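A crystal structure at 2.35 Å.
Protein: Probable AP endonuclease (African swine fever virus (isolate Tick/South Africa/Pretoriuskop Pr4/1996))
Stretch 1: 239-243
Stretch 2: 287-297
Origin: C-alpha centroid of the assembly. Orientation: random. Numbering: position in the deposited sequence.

Stretch 1 (239-243) ASLFE
Stretch 2 287-297: TALTAEFTTLK

The contact is organised around the carboxylate of Glu292, which accepts a hydrogen bond at each oxygen from consecutive residues of the first stretch. Ser240 OG donates to Glu292 OE1 at 2.8 Å, and the backbone amide Leu241 N donates to Glu292 OE2 at 3.0 Å with an N-H...O angle of 167°, close to linear. One donor is a side-chain hydroxyl and the other a main-chain NH, so the carboxylate bridges two successive residues. Both oxygens also have hydrogen-bonding partners elsewhere in the structure.

The conformation of Glu292 makes this reach possible. Its CA-to-CB bond points toward the first stretch, and chi1 of -67° (m) with chi2 of -179° (t) extends the chain; chi3 of -102° then sets the plane of the carboxylate. Ser240 likewise points toward the helix, with chi1 at -71° (m). The closest CA pair across the stretches is Leu241 to Glu292, 6.1 Å between their CA atoms, which fixes the register.

The first stretch presents these donors from a type II beta turn running from Ser240 to Glu243. The central residues have phi/psi of -59/135 (Leu241) and 65/17 (Phe242), and Glu243 N closes the turn on Ser240 O at 2.9 Å. Ser240 itself is extended at -68/152, following Ala239 at -151/159. The second stretch is helical throughout, from Thr287 to Lys297, and the helix continues beyond both ends. Its i to i+4 bonds include Glu292 N to Ala288 O at 3.1 Å and Leu296 N to Glu292 O at 2.9 Å, which hold the contacting positions at helical spacing.

Packing extends along the helix from this polar centre. Toward its start, Ser240 OG lies 3.7 Å from Ala288 CB. Leu241, in the m,t rotamer (chi1 -53°, chi2 -180°), points toward the helix; its CG is 3.3 Å from Glu292 OE2, and its CD1 makes an apolar contact of 4.4 Å with Leu296 CG. Leu296 has chi1 of -88° (m) and chi2 of 170° (t), and although its CA-to-CB bond runs sideways, its side-chain end comes nearer the turn.

Phe242 also starts sideways, but chi1 of -53° (m) and chi2 of -84° bring its ring nearer, with CE2 3.7 Å from Thr295 CG2. The methyl approaches the ring obliquely. Thr295 adopts chi1 of -59° (m), and its OG1 donates to Ala291 O at 2.9 Å within the helix, leaving CG2 to meet the ring. Together the two stretches bury 299 Å², summed over both sides.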

ATOM      1  N   ALA A 239       0.875  10.726  -8.423  1.00 28.62           N
ATOM      2  CA  ALA A 239       0.834  10.902  -9.865  1.00 27.36           C
ATOM      3  C   ALA A 239       1.107   9.564 -10.536  1.00 27.40           C
ATOM      4  O   ALA A 239       1.677   8.650  -9.933  1.00 29.01           O
ATOM      5  CB  ALA A 239       1.842  11.959 -10.333  1.00 27.01           C
ATOM      6  N   SER A 240       0.691   9.459 -11.794  1.00 28.75           N
ATOM      7  CA  SER A 240       0.906   8.236 -12.552  1.00 30.76           C
ATOM      8  C   SER A 240       2.390   8.029 -12.834  1.00 34.13           C
ATOM      9  O   SER A 240       3.167   8.983 -12.925  1.00 32.12           O
ATOM     10  CB  SER A 240       0.123   8.274 -13.865  1.00 33.08           C
ATOM     11  OG  SER A 240      -1.268   8.147 -13.633  1.00 32.23           O
ATOM     12  N   LEU A 241       2.776   6.761 -12.971  1.00 35.31           N
ATOM     13  CA  LEU A 241       4.174   6.417 -13.197  1.00 36.29           C
ATOM     14  C   LEU A 241       4.693   7.086 -14.464  1.00 38.27           C
ATOM     15  O   LEU A 241       4.020   7.089 -15.500  1.00 38.30           O
ATOM     16  CB  LEU A 241       4.333   4.899 -13.296  1.00 34.98           C
ATOM     17  CG  LEU A 241       3.758   4.071 -12.143  1.00 33.09           C
ATOM     18  CD1 LEU A 241       3.994   2.586 -12.376  1.00 31.10           C
ATOM     19  CD2 LEU A 241       4.338   4.512 -10.805  1.00 29.97           C
ATOM     20  N   PHE A 242       5.891   7.665 -14.366  1.00 38.52           N
ATOM     21  CA  PHE A 242       6.549   8.393 -15.452  1.00 36.99           C
ATOM     22  C   PHE A 242       5.791   9.652 -15.856  1.00 37.52           C
ATOM     23  O   PHE A 242       6.016  10.194 -16.942  1.00 46.73           O
ATOM     24  CB  PHE A 242       6.772   7.501 -16.680  1.00 36.59           C
ATOM     25  CG  PHE A 242       7.490   6.221 -16.377  1.00 38.56           C
ATOM     26  CD1 PHE A 242       8.873   6.187 -16.313  1.00 39.17           C
ATOM     27  CD2 PHE A 242       6.785   5.049 -16.165  1.00 35.88           C
ATOM     28  CE1 PHE A 242       9.540   5.010 -16.037  1.00 42.78           C
ATOM     29  CE2 PHE A 242       7.444   3.868 -15.889  1.00 33.38           C
ATOM     30  CZ  PHE A 242       8.824   3.847 -15.826  1.00 42.13           C
ATOM     31  N   GLU A 243       4.886  10.133 -15.003  1.00 36.97           N
ATOM     32  CA  GLU A 243       4.172  11.380 -15.248  1.00 37.55           C
ATOM     33  C   GLU A 243       4.331  12.366 -14.100  1.00 38.58           C
ATOM     34  O   GLU A 243       3.668  13.410 -14.092  1.00 36.80           O
ATOM     35  CB  GLU A 243       2.686  11.104 -15.510  1.00 35.86           C
ATOM     36  CG  GLU A 243       2.432  10.102 -16.631  1.00 35.67           C
ATOM     37  CD  GLU A 243       0.989  10.097 -17.106  1.00 43.54           C
ATOM     38  OE1 GLU A 243       0.748   9.719 -18.272  1.00 52.58           O
ATOM     39  OE2 GLU A 243       0.096  10.475 -16.317  1.00 40.54           O
ATOM     40  N   THR A 287      -8.113   5.611 -18.250  1.00 42.55           N
ATOM     41  CA  THR A 287      -7.094   5.975 -19.230  1.00 44.02           C
ATOM     42  C   THR A 287      -5.712   6.028 -18.591  1.00 42.65           C
ATOM     43  O   THR A 287      -4.722   5.595 -19.193  1.00 43.34           O
ATOM     44  CB  THR A 287      -7.433   7.319 -19.878  1.00 44.90           C
ATOM     45  OG1 THR A 287      -8.766   7.278 -20.403  1.00 43.40           O
ATOM     46  CG2 THR A 287      -6.460   7.623 -21.010  1.00 43.34           C
ATOM     47  N   ALA A 288      -5.627   6.544 -17.363  1.00 39.14           N
ATOM     48  CA  ALA A 288      -4.337   6.639 -16.687  1.00 40.72           C
ATOM     49  C   ALA A 288      -3.787   5.260 -16.341  1.00 40.50           C
ATOM     50  O   ALA A 288      -2.593   4.997 -16.527  1.00 36.50           O
ATOM     51  CB  ALA A 288      -4.465   7.498 -15.430  1.00 37.70           C
ATOM     52  N   LEU A 289      -4.643   4.364 -15.841  1.00 38.99           N
ATOM     53  CA  LEU A 289      -4.172   3.047 -15.428  1.00 41.61           C
ATOM     54  C   LEU A 289      -3.810   2.174 -16.621  1.00 40.76           C
ATOM     55  O   LEU A 289      -2.867   1.378 -16.538  1.00 38.61           O
ATOM     56  CB  LEU A 289      -5.225   2.359 -14.561  1.00 39.74           C
ATOM     57  CG  LEU A 289      -5.575   3.079 -13.260  1.00 38.40           C
ATOM     58  CD1 LEU A 289      -6.862   2.524 -12.681  1.00 40.79           C
ATOM     59  CD2 LEU A 289      -4.441   2.958 -12.259  1.00 35.30           C
ATOM     60  N   THR A 290      -4.536   2.304 -17.734  1.00 39.17           N
ATOM     61  CA  THR A 290      -4.172   1.564 -18.938  1.00 41.59           C
ATOM     62  C   THR A 290      -2.766   1.921 -19.399  1.00 44.21           C
ATOM     63  O   THR A 290      -2.012   1.053 -19.852  1.00 44.10           O
ATOM     64  CB  THR A 290      -5.180   1.840 -20.051  1.00 43.79           C
ATOM     65  OG1 THR A 290      -5.344   3.254 -20.209  1.00 48.97           O
ATOM     66  CG2 THR A 290      -6.508   1.226 -19.708  1.00 42.16           C
ATOM     67  N   ALA A 291      -2.396   3.198 -19.289  1.00 42.65           N
ATOM     68  CA  ALA A 291      -1.038   3.601 -19.636  1.00 41.69           C
ATOM     69  C   ALA A 291      -0.025   3.023 -18.658  1.00 41.58           C
ATOM     70  O   ALA A 291       1.055   2.577 -19.062  1.00 41.35           O
ATOM     71  CB  ALA A 291      -0.939   5.126 -19.677  1.00 37.84           C
ATOM     72  N   GLU A 292      -0.361   3.010 -17.365  1.00 39.89           N
ATOM     73  CA  GLU A 292       0.595   2.561 -16.358  1.00 38.73           C
ATOM     74  C   GLU A 292       0.779   1.048 -16.390  1.00 41.79           C
ATOM     75  O   GLU A 292       1.891   0.551 -16.178  1.00 41.96           O
ATOM     76  CB  GLU A 292       0.146   3.015 -14.969  1.00 37.18           C
ATOM     77  CG  GLU A 292       0.182   4.520 -14.768  1.00 38.51           C
ATOM     78  CD  GLU A 292      -0.235   4.930 -13.370  1.00 37.48           C
ATOM     79  OE1 GLU A 292      -1.385   5.384 -13.201  1.00 38.40           O
ATOM     80  OE2 GLU A 292       0.587   4.799 -12.439  1.00 38.27           O
ATOM     81  N   PHE A 293      -0.293   0.297 -16.653  1.00 39.22           N
ATOM     82  CA  PHE A 293      -0.188  -1.158 -16.608  1.00 41.55           C
ATOM     83  C   PHE A 293       0.369  -1.741 -17.900  1.00 41.98           C
ATOM     84  O   PHE A 293       0.982  -2.814 -17.872  1.00 43.31           O
ATOM     85  CB  PHE A 293      -1.548  -1.777 -16.277  1.00 40.38           C
ATOM     86  CG  PHE A 293      -1.932  -1.644 -14.828  1.00 37.73           C
ATOM     87  CD1 PHE A 293      -1.250  -2.352 -13.852  1.00 39.61           C
ATOM     88  CD2 PHE A 293      -2.969  -0.813 -14.442  1.00 34.02           C
ATOM     89  CE1 PHE A 293      -1.595  -2.233 -12.519  1.00 32.48           C
ATOM     90  CE2 PHE A 293      -3.320  -0.690 -13.111  1.00 33.43           C
ATOM     91  CZ  PHE A 293      -2.632  -1.401 -12.148  1.00 28.84           C
ATOM     92  N   THR A 294       0.175  -1.064 -19.035  1.00 40.81           N
ATOM     93  CA  THR A 294       0.858  -1.485 -20.255  1.00 45.04           C
ATOM     94  C   THR A 294       2.357  -1.233 -20.151  1.00 46.32           C
ATOM     95  O   THR A 294       3.163  -2.054 -20.604  1.00 46.46           O
ATOM     96  CB  THR A 294       0.276  -0.764 -21.472  1.00 44.50           C
ATOM     97  OG1 THR A 294       0.186   0.641 -21.204  1.00 51.12           O
ATOM     98  CG2 THR A 294      -1.106  -1.310 -21.809  1.00 46.51           C
ATOM     99  N   THR A 295       2.748  -0.104 -19.554  1.00 45.43           N
ATOM    100  CA  THR A 295       4.161   0.142 -19.289  1.00 45.22           C
ATOM    101  C   THR A 295       4.711  -0.871 -18.292  1.00 45.61           C
ATOM    102  O   THR A 295       5.838  -1.356 -18.443  1.00 44.35           O
ATOM    103  CB  THR A 295       4.361   1.568 -18.772  1.00 43.11           C
ATOM    104  OG1 THR A 295       3.883   2.502 -19.748  1.00 46.75           O
ATOM    105  CG2 THR A 295       5.835   1.840 -18.498  1.00 43.76           C
ATOM    106  N   LEU A 296       3.924  -1.204 -17.265  1.00 44.82           N
ATOM    107  CA  LEU A 296       4.324  -2.262 -16.343  1.00 46.46           C
ATOM    108  C   LEU A 296       4.460  -3.594 -17.067  1.00 46.53           C
ATOM    109  O   LEU A 296       5.411  -4.346 -16.824  1.00 45.24           O
ATOM    110  CB  LEU A 296       3.317  -2.372 -15.199  1.00 41.97           C
ATOM    111  CG  LEU A 296       3.557  -1.477 -13.982  1.00 41.96           C
ATOM    112  CD1 LEU A 296       2.363  -1.522 -13.044  1.00 38.52           C
ATOM    113  CD2 LEU A 296       4.825  -1.899 -13.257  1.00 39.33           C
ATOM    114  N   LYS A 297       3.522  -3.900 -17.968  1.00 42.74           N
ATOM    115  CA  LYS A 297       3.604  -5.140 -18.731  1.00 48.88           C
ATOM    116  C   LYS A 297       4.852  -5.178 -19.605  1.00 48.95           C
ATOM    117  O   LYS A 297       5.402  -6.258 -19.856  1.00 52.87           O
ATOM    118  CB  LYS A 297       2.344  -5.314 -19.582  1.00 47.59           C
ATOM    119  CG  LYS A 297       2.243  -6.657 -20.290  1.00 50.04           C
ATOM    120  CD  LYS A 297       0.887  -6.825 -20.956  1.00 53.74           C
ATOM    121  CE  LYS A 297       0.576  -5.659 -21.882  1.00 53.54           C
ATOM    122  NZ  LYS A 297      -0.747  -5.815 -22.549  1.00 57.13           N
TER